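Local coordinates for carbohydrate kinase, FGGY (Novosphingobium aromaticivorans, PDB 3H6E), which probably phosphorylates a sugar or related carbohydrate at the expense of ATP, at residues A[8-16]-A[69-77]; A[156-164]-A[209-217]. All blocks are in the same frame, centred on the assembly; numbering follows the deposited sequence.

Contact 1 (A[8-16]-A[69-77])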
loop_
_atom_site.group_PDB
_atom_site.type_symbol
_atom_site.label_atom_id
_atom_site.label_comp_id
_atom_site.label_asym_id
_atom_site.label_seq_id
_atom_site.Cartn_x
_atom_site.Cartn_y
_atom_site.Cartn_z
ATOM N N THR A 8 -21.292 -12.276 -2.158
ATOM C CA THR A 8 -20.466 -11.121 -1.818
ATOM C C THR A 8 -19.699 -10.576 -3.023
ATOM O O THR A 8 -19.328 -11.322 -3.931
ATOM C CB THR A 8 -19.480 -11.460 -0.699
ATOM O OG1 THR A 8 -18.779 -12.662 -1.039
ATOM C CG2 THR A 8 -20.226 -11.672 0.610
ATOM N N ILE A 9 -19.471 -9.267 -3.027
ATOM C CA ILE A 9 -18.819 -8.605 -4.149
ATOM C C ILE A 9 -17.837 -7.532 -3.686
ATOM O O ILE A 9 -18.182 -6.648 -2.899
ATOM C CB ILE A 9 -19.847 -7.956 -5.092
ATOM C CG1 ILE A 9 -20.770 -9.022 -5.690
ATOM C CG2 ILE A 9 -19.138 -7.169 -6.186
ATOM C CD1 ILE A 9 -22.009 -8.463 -6.375
ATOM N N VAL A 10 -16.607 -7.616 -4.182
ATOM C CA VAL A 10 -15.590 -6.633 -3.849
ATOM C C VAL A 10 -15.286 -5.743 -5.049
ATOM O O VAL A 10 -15.000 -6.234 -6.140
ATOM C CB VAL A 10 -14.286 -7.308 -3.394
ATOM C CG1 VAL A 10 -13.308 -6.266 -2.881
ATOM C CG2 VAL A 10 -14.571 -8.362 -2.326
ATOM N N ILE A 11 -15.358 -4.432 -4.846
ATOM C CA ILE A 11 -14.974 -3.479 -5.882
ATOM C C ILE A 11 -13.632 -2.847 -5.532
ATOM O O ILE A 11 -13.525 -2.096 -4.564
ATOM C CB ILE A 11 -16.039 -2.389 -6.080
ATOM C CG1 ILE A 11 -16.806 -2.158 -4.779
ATOM C CG2 ILE A 11 -17.011 -2.789 -7.169
ATOM C CD1 ILE A 11 -18.118 -1.422 -4.968
ATOM N N ASP A 12 -12.608 -3.170 -6.316
ATOM C CA ASP A 12 -11.260 -2.684 -6.050
ATOM C C ASP A 12 -10.821 -1.696 -7.116
ATOM O O ASP A 12 -10.206 -2.072 -8.114
ATOM C CB ASP A 12 -10.269 -3.845 -5.973
ATOM C CG ASP A 12 -8.927 -3.425 -5.411
ATOM O OD1 ASP A 12 -8.606 -2.221 -5.475
ATOM O OD2 ASP A 12 -8.194 -4.298 -4.902
ATOM N N LEU A 13 -11.134 -0.429 -6.887
ATOM C CA LEU A 13 -10.826 0.620 -7.841
ATOM C C LEU A 13 -9.460 1.239 -7.548
ATOM O O LEU A 13 -9.355 2.359 -7.046
ATOM C CB LEU A 13 -11.945 1.656 -7.818
ATOM C CG LEU A 13 -13.279 0.912 -7.966
ATOM C CD1 LEU A 13 -14.433 1.648 -7.320
ATOM C CD2 LEU A 13 -13.573 0.597 -9.427
ATOM N N GLY A 14 -8.414 0.482 -7.864
ATOM C CA GLY A 14 -7.053 0.916 -7.624
ATOM C C GLY A 14 -6.605 1.986 -8.600
ATOM O O GLY A 14 -7.410 2.538 -9.352
ATOM N N LYS A 15 -5.309 2.270 -8.595
ATOM C CA LYS A 15 -4.780 3.362 -9.398
ATOM C C LYS A 15 -4.581 2.980 -10.863
ATOM O O LYS A 15 -4.884 3.768 -11.758
ATOM C CB LYS A 15 -3.480 3.902 -8.798
ATOM C CG LYS A 15 -3.068 5.254 -9.358
ATOM C CD LYS A 15 -4.271 6.180 -9.495
ATOM C CE LYS A 15 -3.843 7.620 -9.744
ATOM N NZ LYS A 15 -2.896 7.740 -10.888
ATOM N N THR A 16 -4.076 1.776 -11.107
ATOM C CA THR A 16 -3.827 1.329 -12.474
ATOM C C THR A 16 -4.851 0.292 -12.942
ATOM O O THR A 16 -5.128 0.176 -14.138
ATOM C CB THR A 16 -2.394 0.775 -12.649
ATOM O OG1 THR A 16 -2.276 -0.495 -11.998
ATOM C CG2 THR A 16 -1.374 1.740 -12.060
ATOM N N VAL A 69 -26.313 -12.455 -3.504
ATOM C CA VAL A 69 -25.432 -11.418 -2.976
ATOM C C VAL A 69 -26.028 -10.714 -1.756
ATOM O O VAL A 69 -27.133 -10.167 -1.809
ATOM C CB VAL A 69 -25.061 -10.385 -4.058
ATOM C CG1 VAL A 69 -24.070 -9.367 -3.503
ATOM C CG2 VAL A 69 -24.485 -11.090 -5.278
ATOM N N THR A 70 -25.281 -10.736 -0.657
ATOM C CA THR A 70 -25.753 -10.175 0.601
ATOM C C THR A 70 -24.850 -9.061 1.122
ATOM O O THR A 70 -25.181 -8.396 2.104
ATOM C CB THR A 70 -25.881 -11.264 1.684
ATOM O OG1 THR A 70 -24.606 -11.884 1.899
ATOM C CG2 THR A 70 -26.885 -12.322 1.255
ATOM N N THR A 71 -23.711 -8.859 0.466
ATOM C CA THR A 71 -22.761 -7.837 0.893
ATOM C C THR A 71 -21.845 -7.378 -0.237
ATOM O O THR A 71 -21.365 -8.186 -1.034
ATOM C CB THR A 71 -21.880 -8.332 2.063
ATOM O OG1 THR A 71 -22.700 -8.625 3.202
ATOM C CG2 THR A 71 -20.862 -7.275 2.449
ATOM N N ILE A 72 -21.617 -6.069 -0.300
ATOM C CA ILE A 72 -20.581 -5.497 -1.149
ATOM C C ILE A 72 -19.601 -4.719 -0.275
ATOM O O ILE A 72 -20.010 -3.988 0.628
ATOM C CB ILE A 72 -21.157 -4.528 -2.192
ATOM C CG1 ILE A 72 -22.232 -5.208 -3.032
ATOM C CG2 ILE A 72 -20.050 -3.987 -3.086
ATOM C CD1 ILE A 72 -22.904 -4.259 -4.005
ATOM N N VAL A 73 -18.310 -4.882 -0.537
ATOM C CA VAL A 73 -17.293 -4.120 0.178
ATOM C C VAL A 73 -16.335 -3.419 -0.785
ATOM O O VAL A 73 -15.710 -4.062 -1.624
ATOM C CB VAL A 73 -16.524 -4.989 1.190
ATOM C CG1 VAL A 73 -16.407 -6.418 0.691
ATOM C CG2 VAL A 73 -15.156 -4.377 1.492
ATOM N N PRO A 74 -16.235 -2.086 -0.665
ATOM C CA PRO A 74 -15.466 -1.204 -1.550
ATOM C C PRO A 74 -13.999 -1.120 -1.157
ATOM O O PRO A 74 -13.675 -1.161 0.028
ATOM C CB PRO A 74 -16.126 0.169 -1.340
ATOM C CG PRO A 74 -17.305 -0.070 -0.412
ATOM C CD PRO A 74 -16.993 -1.319 0.332
ATOM N N VAL A 75 -13.127 -1.001 -2.154
ATOM C CA VAL A 75 -11.693 -0.858 -1.932
ATOM C C VAL A 75 -11.141 0.212 -2.868
ATOM O O VAL A 75 -11.412 0.195 -4.069
ATOM C CB VAL A 75 -10.943 -2.175 -2.195
ATOM C CG1 VAL A 75 -9.443 -1.967 -2.054
ATOM C CG2 VAL A 75 -11.427 -3.262 -1.253
ATOM N N GLY A 76 -10.370 1.142 -2.317
ATOM C CA GLY A 76 -9.835 2.233 -3.108
ATOM C C GLY A 76 -8.369 2.511 -2.853
ATOM O O GLY A 76 -7.885 2.398 -1.727
ATOM N N HIS A 77 -7.654 2.863 -3.912
ATOM C CA HIS A 77 -6.287 3.322 -3.770
ATOM C C HIS A 77 -6.293 4.613 -2.949
ATOM O O HIS A 77 -7.320 5.291 -2.844
ATOM C CB HIS A 77 -5.664 3.563 -5.145
ATOM C CG HIS A 77 -6.172 4.795 -5.828
ATOM N ND1 HIS A 77 -5.652 6.047 -5.583
ATOM C CD2 HIS A 77 -7.150 4.968 -6.750
ATOM C CE1 HIS A 77 -6.291 6.939 -6.319
ATOM N NE2 HIS A 77 -7.204 6.310 -7.036
#
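Val69 turns CG1 onto Ile9, whose CD1 lies 3.6 Å away and whose side chain crosses the valine at about a right angle. Thr71 O accepts Ile9 N at 3.0 Å and starts a parallel ladder. Ile72 sends CG2 against Ile11 CD1 (3.7 Å). Val73 is gripped twice by backbone, its N by Ile9 O and its O by Ile11 N, the latter a longer bond of 3.3 Å; its CG1 lies alongside Val10 CG2. Pro74 has no N-H to give, and the pairing with strand 9-13, which uses Val73 and Val75, does not need one; its CA meets Ile11 CG1. Val75 N donates to Ile11 O (2.7 Å) while Val75 O receives Leu13 N; with CG1 anti to the backbone N (chi1 176°), that methyl faces the Asp12 carboxylate, 3.5 Å from OD1. Beyond the ladder, one face of the His77 ring carries Lys15 CD, a CH-pi contact 3.9 Å from the centroid; Lys15 NZ goes on to a salt bridge with Asp95. The pair is the parallel centre of a mixed sheet, as expected for the actin-like ATPase fold of FGGY kinases, between strands 17-23 and 226-232, with helix 430-433 against Val10 and Thr71.

Contact 2 (A[156-164]-A[209-217])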
loop_
_atom_site.group_PDB
_atom_site.type_symbol
_atom_site.label_atom_id
_atom_site.label_comp_id
_atom_site.label_asym_id
_atom_site.label_seq_id
_atom_site.Cartn_x
_atom_site.Cartn_y
_atom_site.Cartn_z
ATOM N N TRP A 156 -17.246 5.263 -3.332
ATOM C CA TRP A 156 -17.963 4.237 -4.058
ATOM C C TRP A 156 -19.041 3.602 -3.194
ATOM O O TRP A 156 -20.062 3.146 -3.702
ATOM C CB TRP A 156 -16.973 3.214 -4.613
ATOM C CG TRP A 156 -16.077 3.856 -5.612
ATOM C CD1 TRP A 156 -14.754 4.160 -5.462
ATOM C CD2 TRP A 156 -16.456 4.340 -6.906
ATOM N NE1 TRP A 156 -14.281 4.777 -6.595
ATOM C CE2 TRP A 156 -15.307 4.901 -7.496
ATOM C CE3 TRP A 156 -17.654 4.341 -7.628
ATOM C CZ2 TRP A 156 -15.320 5.455 -8.777
ATOM C CZ3 TRP A 156 -17.666 4.893 -8.895
ATOM C CH2 TRP A 156 -16.507 5.444 -9.456
ATOM N N ALA A 157 -18.818 3.598 -1.885
ATOM C CA ALA A 157 -19.820 3.098 -0.950
ATOM C C ALA A 157 -20.985 4.081 -0.801
ATOM O O ALA A 157 -22.031 3.728 -0.273
ATOM C CB ALA A 157 -19.195 2.786 0.406
ATOM N N TRP A 158 -20.797 5.311 -1.272
ATOM C CA TRP A 158 -21.857 6.319 -1.259
ATOM C C TRP A 158 -22.554 6.322 -2.612
ATOM O O TRP A 158 -23.714 6.715 -2.734
ATOM C CB TRP A 158 -21.274 7.701 -0.952
ATOM C CG TRP A 158 -22.147 8.853 -1.364
ATOM C CD1 TRP A 158 -22.990 9.571 -0.563
ATOM C CD2 TRP A 158 -22.251 9.428 -2.674
ATOM N NE1 TRP A 158 -23.618 10.551 -1.295
ATOM C CE2 TRP A 158 -23.182 10.486 -2.592
ATOM C CE3 TRP A 158 -21.654 9.147 -3.908
ATOM C CZ2 TRP A 158 -23.527 11.266 -3.697
ATOM C CZ3 TRP A 158 -22.000 9.926 -5.008
ATOM C CH2 TRP A 158 -22.928 10.972 -4.892
ATOM N N PHE A 159 -21.817 5.883 -3.627
ATOM C CA PHE A 159 -22.334 5.742 -4.981
ATOM C C PHE A 159 -23.457 4.709 -4.998
ATOM O O PHE A 159 -24.410 4.831 -5.760
ATOM C CB PHE A 159 -21.198 5.298 -5.906
ATOM C CG PHE A 159 -21.566 5.254 -7.360
ATOM C CD1 PHE A 159 -21.432 6.380 -8.157
ATOM C CD2 PHE A 159 -22.022 4.079 -7.938
ATOM C CE1 PHE A 159 -21.765 6.341 -9.500
ATOM C CE2 PHE A 159 -22.357 4.032 -9.278
ATOM C CZ PHE A 159 -22.228 5.167 -10.062
ATOM N N LEU A 160 -23.329 3.698 -4.143
ATOM C CA LEU A 160 -24.276 2.590 -4.085
ATOM C C LEU A 160 -25.273 2.733 -2.942
ATOM O O LEU A 160 -26.170 1.905 -2.799
ATOM C CB LEU A 160 -23.532 1.270 -3.873
ATOM C CG LEU A 160 -22.360 0.846 -4.757
ATOM C CD1 LEU A 160 -21.565 -0.249 -4.054
ATOM C CD2 LEU A 160 -22.849 0.375 -6.120
ATOM N N THR A 161 -25.115 3.764 -2.118
ATOM C CA THR A 161 -25.815 3.787 -0.837
ATOM C C THR A 161 -26.443 5.135 -0.475
ATOM O O THR A 161 -27.369 5.194 0.338
ATOM C CB THR A 161 -24.866 3.362 0.300
ATOM O OG1 THR A 161 -25.572 2.558 1.252
ATOM C CG2 THR A 161 -24.278 4.576 0.985
ATOM N N GLY A 162 -25.941 6.214 -1.067
ATOM C CA GLY A 162 -26.441 7.541 -0.763
ATOM C C GLY A 162 -25.896 8.118 0.532
ATOM O O GLY A 162 -26.004 9.316 0.778
ATOM N N ARG A 163 -25.311 7.269 1.369
ATOM C CA ARG A 163 -24.732 7.739 2.620
ATOM C C ARG A 163 -23.237 7.999 2.491
ATOM O O ARG A 163 -22.470 7.120 2.096
ATOM C CB ARG A 163 -24.999 6.760 3.767
ATOM C CG ARG A 163 -24.448 7.243 5.106
ATOM C CD ARG A 163 -25.233 6.684 6.282
ATOM N NE ARG A 163 -24.617 5.493 6.855
ATOM C CZ ARG A 163 -23.899 5.487 7.978
ATOM N NH1 ARG A 163 -23.701 6.613 8.654
ATOM N NH2 ARG A 163 -23.379 4.354 8.428
ATOM N N ALA A 164 -22.839 9.220 2.828
ATOM C CA ALA A 164 -21.438 9.598 2.850
ATOM C C ALA A 164 -20.804 9.218 4.183
ATOM O O ALA A 164 -21.376 9.460 5.251
ATOM C CB ALA A 164 -21.290 11.092 2.602
ATOM N N GLY A 209 -24.880 1.021 4.584
ATOM C CA GLY A 209 -26.318 0.946 4.411
ATOM C C GLY A 209 -26.728 -0.025 3.326
ATOM O O GLY A 209 -25.889 -0.701 2.732
ATOM N N ALA A 210 -28.030 -0.096 3.069
ATOM C CA ALA A 210 -28.557 -0.958 2.024
ATOM C C ALA A 210 -28.337 -0.331 0.654
ATOM O O ALA A 210 -28.191 0.882 0.530
ATOM C CB ALA A 210 -30.030 -1.230 2.254
ATOM N N LEU A 211 -28.309 -1.171 -0.374
ATOM C CA LEU A 211 -28.133 -0.707 -1.742
ATOM C C LEU A 211 -29.266 0.244 -2.118
ATOM O O LEU A 211 -30.432 -0.026 -1.823
ATOM C CB LEU A 211 -28.115 -1.907 -2.689
ATOM C CG LEU A 211 -27.382 -1.766 -4.022
ATOM C CD1 LEU A 211 -25.910 -1.465 -3.786
ATOM C CD2 LEU A 211 -27.548 -3.031 -4.857
ATOM N N LEU A 212 -28.925 1.360 -2.755
ATOM C CA LEU A 212 -29.933 2.303 -3.236
ATOM C C LEU A 212 -30.943 1.604 -4.134
ATOM O O LEU A 212 -30.562 0.838 -5.016
ATOM C CB LEU A 212 -29.280 3.463 -3.996
ATOM C CG LEU A 212 -29.366 4.846 -3.348
ATOM C CD1 LEU A 212 -29.333 4.729 -1.838
ATOM C CD2 LEU A 212 -28.256 5.754 -3.853
ATOM N N PRO A 213 -32.239 1.865 -3.910
ATOM C CA PRO A 213 -33.301 1.246 -4.712
ATOM C C PRO A 213 -33.058 1.439 -6.205
ATOM O O PRO A 213 -33.053 0.465 -6.959
ATOM C CB PRO A 213 -34.555 2.004 -4.271
ATOM C CG PRO A 213 -34.251 2.450 -2.883
ATOM C CD PRO A 213 -32.778 2.755 -2.866
ATOM N N ALA A 214 -32.848 2.684 -6.622
ATOM C CA ALA A 214 -32.594 2.984 -8.027
ATOM C C ALA A 214 -31.397 2.210 -8.558
ATOM O O ALA A 214 -31.283 1.983 -9.760
ATOM C CB ALA A 214 -32.388 4.475 -8.227
ATOM N N ILE A 215 -30.506 1.807 -7.657
ATOM C CA ILE A 215 -29.333 1.026 -8.040
ATOM C C ILE A 215 -29.600 -0.475 -7.996
ATOM O O ILE A 215 -29.243 -1.202 -8.923
ATOM C CB ILE A 215 -28.103 1.370 -7.176
ATOM C CG1 ILE A 215 -27.358 2.557 -7.783
ATOM C CG2 ILE A 215 -27.170 0.177 -7.067
ATOM C CD1 ILE A 215 -25.956 2.721 -7.261
ATOM N N ALA A 216 -30.230 -0.935 -6.920
ATOM C CA ALA A 216 -30.610 -2.339 -6.801
ATOM C C ALA A 216 -31.364 -2.758 -8.053
ATOM O O ALA A 216 -31.352 -3.925 -8.445
ATOM C CB ALA A 216 -31.471 -2.554 -5.564
ATOM N N GLU A 217 -32.009 -1.781 -8.683
ATOM C CA GLU A 217 -32.827 -2.017 -9.861
ATOM C C GLU A 217 -32.000 -2.436 -11.071
ATOM O O GLU A 217 -32.012 -3.597 -11.477
ATOM C CB GLU A 217 -33.627 -0.758 -10.202
ATOM C CG GLU A 217 -34.884 -1.040 -10.999
ATOM C CD GLU A 217 -35.787 -2.038 -10.300
ATOM O OE1 GLU A 217 -35.722 -2.122 -9.054
ATOM O OE2 GLU A 217 -36.555 -2.738 -10.993
#
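Leu160 O and Leu212 N make the main polar link between the segments, a 2.8 Å hydrogen bond that is nearly straight at the hydrogen (168°). The same oxygen also meets Leu211 CA in a CA-H...O contact, so two successive residues of 209-217 converge on one carbonyl just past helix 152-159. A second hydrogen bond runs from Thr161 OG1 to Ala210 O (3.2 Å); here the hydroxyl stands above the carbonyl plane instead of on a lone pair. Together the two bonds fasten the turn 160-161 to the link between strand 207-210 and helix 213-219. Leu212 is the N-cap residue of that helix: its N-H reaches across to Leu160, while its own carbonyl receives Ala216 N.

The apolar contacts centre on Ile215, in the first turn of the helix. Its CD1 reaches Leu160 CD2 (4.1 Å), the two side chains crossing at about a right angle, and approaches the Phe159 ring obliquely, 4.2 Å from CD2. Leu211 points its CB away, but with CG anti to the backbone N (chi1 -155°) its chain swings back and sets CD1 3.6 Å from Leu160 CB. On the outer side, Leu212 lays its two methyls along the backbone of 161-162, CD1 by Thr161 O and CD2 by Gly162 N.

Arg163 NE bonds Val208 O, adding a tie to strand 207-210. That strand edges the sheet and pairs with strand 226-232, whose Val227 touches Leu160 and Leu211; helix 50-63 meets Leu160 through Leu61.

How the contacts relate
Contact 1 closes before contact 2 opens along the chain, and their centres lie 14 Å apart on the same side of the molecule. Both reach the same six-stranded mixed sheet: 8-16/69-77 holds two central strands, whereas 209-217 begins with the end of the edge strand 207-210, with strand 226-232 in between. The contacts meet where helix 152-159 and the turn after it pack on the sheet face bearing Ile11, Ile72 and Pro74. Pro74 CG lies 3.5 Å from Ala157 CB, and Ile11 CD1 is 3.8 Å from Leu160 CD1. This sheet-and-helix layering suits the actin-like ATPase fold of FGGY kinases, here in the N-terminal half of the chain.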